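Local coordinates for MccB protein (PDB 6OM4) that catalyses ATP-dependent attachment of AMP to the N-formylated precursor peptide through a phosphoramidate link, in the biosynthesis of the antibiotic microcin C, at residues E205-V211 / Q232-A237. Sequence-based numbering, arbitrary orientation.
Sequences EADIWVV and QPYINA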
ATOM      1  N   GLU A 205      11.452  -5.546 -16.006  1.00 21.12           N
ATOM      2  CA  GLU A 205      10.859  -4.240 -15.835  1.00 24.15           C
ATOM      3  C   GLU A 205       9.380  -4.424 -15.490  1.00 20.59           C
ATOM      4  O   GLU A 205       8.756  -5.380 -15.931  1.00 20.99           O
ATOM      5  CB  GLU A 205      11.045  -3.440 -17.127  1.00 28.22           C
ATOM      6  CG  GLU A 205      10.297  -2.130 -17.209  1.00 36.49           C
ATOM      7  CD  GLU A 205      10.544  -1.402 -18.531  1.00 46.71           C
ATOM      8  OE1 GLU A 205      11.046  -2.064 -19.496  1.00 50.69           O
ATOM      9  OE2 GLU A 205      10.248  -0.169 -18.605  1.00 55.04           O
ATOM     10  N   ALA A 206       8.828  -3.496 -14.699  1.00 19.76           N
ATOM     11  CA  ALA A 206       7.430  -3.514 -14.346  1.00 19.62           C
ATOM     12  C   ALA A 206       7.010  -2.107 -13.905  1.00 18.41           C
ATOM     13  O   ALA A 206       7.845  -1.227 -13.747  1.00 17.20           O
ATOM     14  CB  ALA A 206       7.198  -4.526 -13.242  1.00 21.13           C
ATOM     15  N   ASP A 207       5.716  -1.933 -13.638  1.00 17.75           N
ATOM     16  CA  ASP A 207       5.211  -0.648 -13.130  1.00 18.72           C
ATOM     17  C   ASP A 207       5.882  -0.322 -11.794  1.00 17.65           C
ATOM     18  O   ASP A 207       6.153   0.856 -11.531  1.00 16.75           O
ATOM     19  CB  ASP A 207       3.680  -0.654 -13.048  1.00 21.08           C
ATOM     20  CG  ASP A 207       3.045  -0.657 -14.436  1.00 26.09           C
ATOM     21  OD1 ASP A 207       2.931   0.436 -15.006  1.00 29.11           O
ATOM     22  OD2 ASP A 207       2.732  -1.741 -14.976  1.00 20.84           O
ATOM     23  N   ILE A 208       6.092  -1.355 -10.953  1.00 15.77           N
ATOM     24  CA  ILE A 208       6.754  -1.246  -9.651  1.00 14.81           C
ATOM     25  C   ILE A 208       7.246  -2.637  -9.230  1.00 14.67           C
ATOM     26  O   ILE A 208       6.620  -3.679  -9.568  1.00 15.97           O
ATOM     27  CB  ILE A 208       5.817  -0.603  -8.605  1.00 14.90           C
ATOM     28  CG1 ILE A 208       6.589  -0.310  -7.320  1.00 14.55           C
ATOM     29  CG2 ILE A 208       4.563  -1.455  -8.381  1.00 17.06           C
ATOM     30  CD1 ILE A 208       5.899   0.668  -6.382  1.00 15.16           C
ATOM     31  N   TRP A 209       8.394  -2.653  -8.553  1.00 14.45           N
ATOM     32  CA  TRP A 209       8.860  -3.800  -7.835  1.00 15.60           C
ATOM     33  C   TRP A 209       8.462  -3.692  -6.363  1.00 14.63           C
ATOM     34  O   TRP A 209       8.777  -2.690  -5.681  1.00 14.45           O
ATOM     35  CB  TRP A 209      10.386  -3.889  -7.902  1.00 16.21           C
ATOM     36  CG  TRP A 209      10.956  -4.210  -9.250  1.00 15.88           C
ATOM     37  CD1 TRP A 209      10.333  -4.353 -10.450  1.00 17.48           C
ATOM     38  CD2 TRP A 209      12.355  -4.433  -9.483  1.00 17.13           C
ATOM     39  NE1 TRP A 209      11.260  -4.680 -11.422  1.00 17.74           N
ATOM     40  CE2 TRP A 209      12.512  -4.683 -10.859  1.00 17.55           C
ATOM     41  CE3 TRP A 209      13.474  -4.437  -8.643  1.00 17.46           C
ATOM     42  CZ2 TRP A 209      13.770  -4.979 -11.402  1.00 19.17           C
ATOM     43  CZ3 TRP A 209      14.709  -4.721  -9.179  1.00 17.10           C
ATOM     44  CH2 TRP A 209      14.856  -4.926 -10.547  1.00 19.24           C
ATOM     45  N   VAL A 210       7.942  -4.808  -5.845  1.00 14.93           N
ATOM     46  CA  VAL A 210       7.784  -4.982  -4.451  1.00 15.36           C
ATOM     47  C   VAL A 210       9.018  -5.737  -3.966  1.00 16.71           C
ATOM     48  O   VAL A 210       9.195  -6.897  -4.307  1.00 16.42           O
ATOM     49  CB  VAL A 210       6.499  -5.750  -4.102  1.00 15.56           C
ATOM     50  CG1 VAL A 210       6.456  -6.069  -2.609  1.00 15.80           C
ATOM     51  CG2 VAL A 210       5.246  -4.989  -4.561  1.00 15.07           C
ATOM     52  N   VAL A 211       9.809  -5.088  -3.123  1.00 14.79           N
ATOM     53  CA  VAL A 211      11.069  -5.637  -2.677  1.00 15.67           C
ATOM     54  C   VAL A 211      10.851  -6.230  -1.286  1.00 16.11           C
ATOM     55  O   VAL A 211      10.858  -5.511  -0.270  1.00 15.49           O
ATOM     56  CB  VAL A 211      12.206  -4.598  -2.709  1.00 15.07           C
ATOM     57  CG1 VAL A 211      13.515  -5.229  -2.308  1.00 15.87           C
ATOM     58  CG2 VAL A 211      12.302  -3.944  -4.075  1.00 16.62           C
ATOM     59  N   GLN A 232      13.449   2.342 -12.539  1.00 16.26           N
ATOM     60  CA  GLN A 232      12.461   1.340 -12.086  1.00 16.42           C
ATOM     61  C   GLN A 232      11.923   1.737 -10.713  1.00 14.31           C
ATOM     62  O   GLN A 232      12.652   1.752  -9.731  1.00 17.18           O
ATOM     63  CB  GLN A 232      13.128  -0.017 -12.024  1.00 16.42           C
ATOM     64  CG  GLN A 232      12.253  -1.106 -11.418  1.00 16.77           C
ATOM     65  CD  GLN A 232      10.959  -1.285 -12.158  1.00 16.29           C
ATOM     66  OE1 GLN A 232       9.881  -0.974 -11.645  1.00 18.46           O
ATOM     67  NE2 GLN A 232      11.068  -1.783 -13.379  1.00 15.18           N
ATOM     68  N   PRO A 233      10.639   2.089 -10.578  1.00 15.20           N
ATOM     69  CA  PRO A 233      10.071   2.326  -9.248  1.00 14.47           C
ATOM     70  C   PRO A 233      10.099   1.051  -8.382  1.00 13.65           C
ATOM     71  O   PRO A 233       9.915  -0.037  -8.887  1.00 13.60           O
ATOM     72  CB  PRO A 233       8.639   2.835  -9.498  1.00 15.85           C
ATOM     73  CG  PRO A 233       8.604   3.181 -11.001  1.00 15.28           C
ATOM     74  CD  PRO A 233       9.675   2.336 -11.669  1.00 15.06           C
ATOM     75  N   TYR A 234      10.274   1.225  -7.070  1.00 13.41           N
ATOM     76  CA  TYR A 234      10.172   0.092  -6.145  1.00 14.56           C
ATOM     77  C   TYR A 234       9.629   0.564  -4.797  1.00 14.15           C
ATOM     78  O   TYR A 234       9.680   1.739  -4.468  1.00 14.37           O
ATOM     79  CB  TYR A 234      11.512  -0.638  -5.983  1.00 14.08           C
ATOM     80  CG  TYR A 234      12.520   0.079  -5.132  1.00 14.09           C
ATOM     81  CD1 TYR A 234      12.490  -0.045  -3.746  1.00 14.48           C
ATOM     82  CD2 TYR A 234      13.521   0.874  -5.676  1.00 14.06           C
ATOM     83  CE1 TYR A 234      13.417   0.588  -2.940  1.00 15.27           C
ATOM     84  CE2 TYR A 234      14.449   1.524  -4.871  1.00 14.01           C
ATOM     85  CZ  TYR A 234      14.399   1.391  -3.488  1.00 15.33           C
ATOM     86  OH  TYR A 234      15.232   2.016  -2.594  1.00 15.07           O
ATOM     87  N   ILE A 235       9.133  -0.391  -4.014  1.00 14.67           N
ATOM     88  CA  ILE A 235       8.817  -0.152  -2.646  1.00 14.34           C
ATOM     89  C   ILE A 235       9.391  -1.293  -1.795  1.00 13.85           C
ATOM     90  O   ILE A 235       9.336  -2.437  -2.201  1.00 15.36           O
ATOM     91  CB  ILE A 235       7.304   0.016  -2.454  1.00 14.84           C
ATOM     92  CG1 ILE A 235       7.025   0.413  -1.002  1.00 15.43           C
ATOM     93  CG2 ILE A 235       6.519  -1.213  -2.930  1.00 14.72           C
ATOM     94  CD1 ILE A 235       5.600   0.814  -0.723  1.00 17.23           C
ATOM     95  N   ASN A 236      10.019  -0.938  -0.677  1.00 13.92           N
ATOM     96  CA  ASN A 236      10.544  -1.942   0.262  1.00 15.00           C
ATOM     97  C   ASN A 236       9.530  -2.103   1.396  1.00 14.30           C
ATOM     98  O   ASN A 236       8.884  -1.156   1.765  1.00 16.20           O
ATOM     99  CB  ASN A 236      11.940  -1.527   0.728  1.00 15.53           C
ATOM    100  CG  ASN A 236      12.706  -2.552   1.525  1.00 17.94           C
ATOM    101  OD1 ASN A 236      13.435  -2.152   2.430  1.00 19.01           O
ATOM    102  ND2 ASN A 236      12.650  -3.831   1.147  1.00 16.65           N
ATOM    103  N   ALA A 237       9.418  -3.315   1.982  1.00 16.42           N
ATOM    104  CA  ALA A 237       8.658  -3.458   3.217  1.00 16.81           C
ATOM    105  C   ALA A 237       9.209  -4.649   3.982  1.00 17.92           C
ATOM    106  O   ALA A 237       9.840  -5.522   3.394  1.00 20.32           O
ATOM    107  CB  ALA A 237       7.181  -3.675   2.938  1.00 18.66           C
TER
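Strands 208-211 and 234-240 are parallel neighbours in the Rossmann-like sheet of this ThiF/E1-type adenylation domain, joined by helix 219-230 in a beta-alpha-beta crossover, and Trp209 pairs with Tyr234, Val210 with Ile235 and Val211 with Asn236. Trp209 N donates to Pro233 O (3.0 Å), Ile235 N to Trp209 O (2.9 Å) and Val211 N to Ile235 O (2.8 Å). On the sheet face that meets helix 219-230, Gln232 CG, anti to the backbone N (chi1 173°), sits 3.6 Å from the centroid of the Trp209 five-membered ring, a CH-pi contact over one face. A bend at chi2 then lays the Gln232 amide nearly parallel to the indole, whose NE1 is hydrogen-bonded to Pro204 O. Farther along this face, Val211 CG2 packs on Tyr234 CB, while the tyrosine ring leads off toward the zinc-site loop and its OH is hydrogen-bonded to Asn224 of that helix. On the other face Ile208 CD1 meets Ile235 CG2 at 4.0 Å, with helix 292-311 packed against Ile235. Beside the carboxyl end of strand 208-211, Asn236 links the sheet to the bound peptide, hydrogen-bonded through OD1 to a polar side chain there. Its CG is anti to the backbone N (chi1 -171°), which swings the amide back to the neighbouring strand: ND2 donates to Val211 O at 2.8 Å from above the carbonyl plane, and Ala237 N adds a weak bond to the same oxygen.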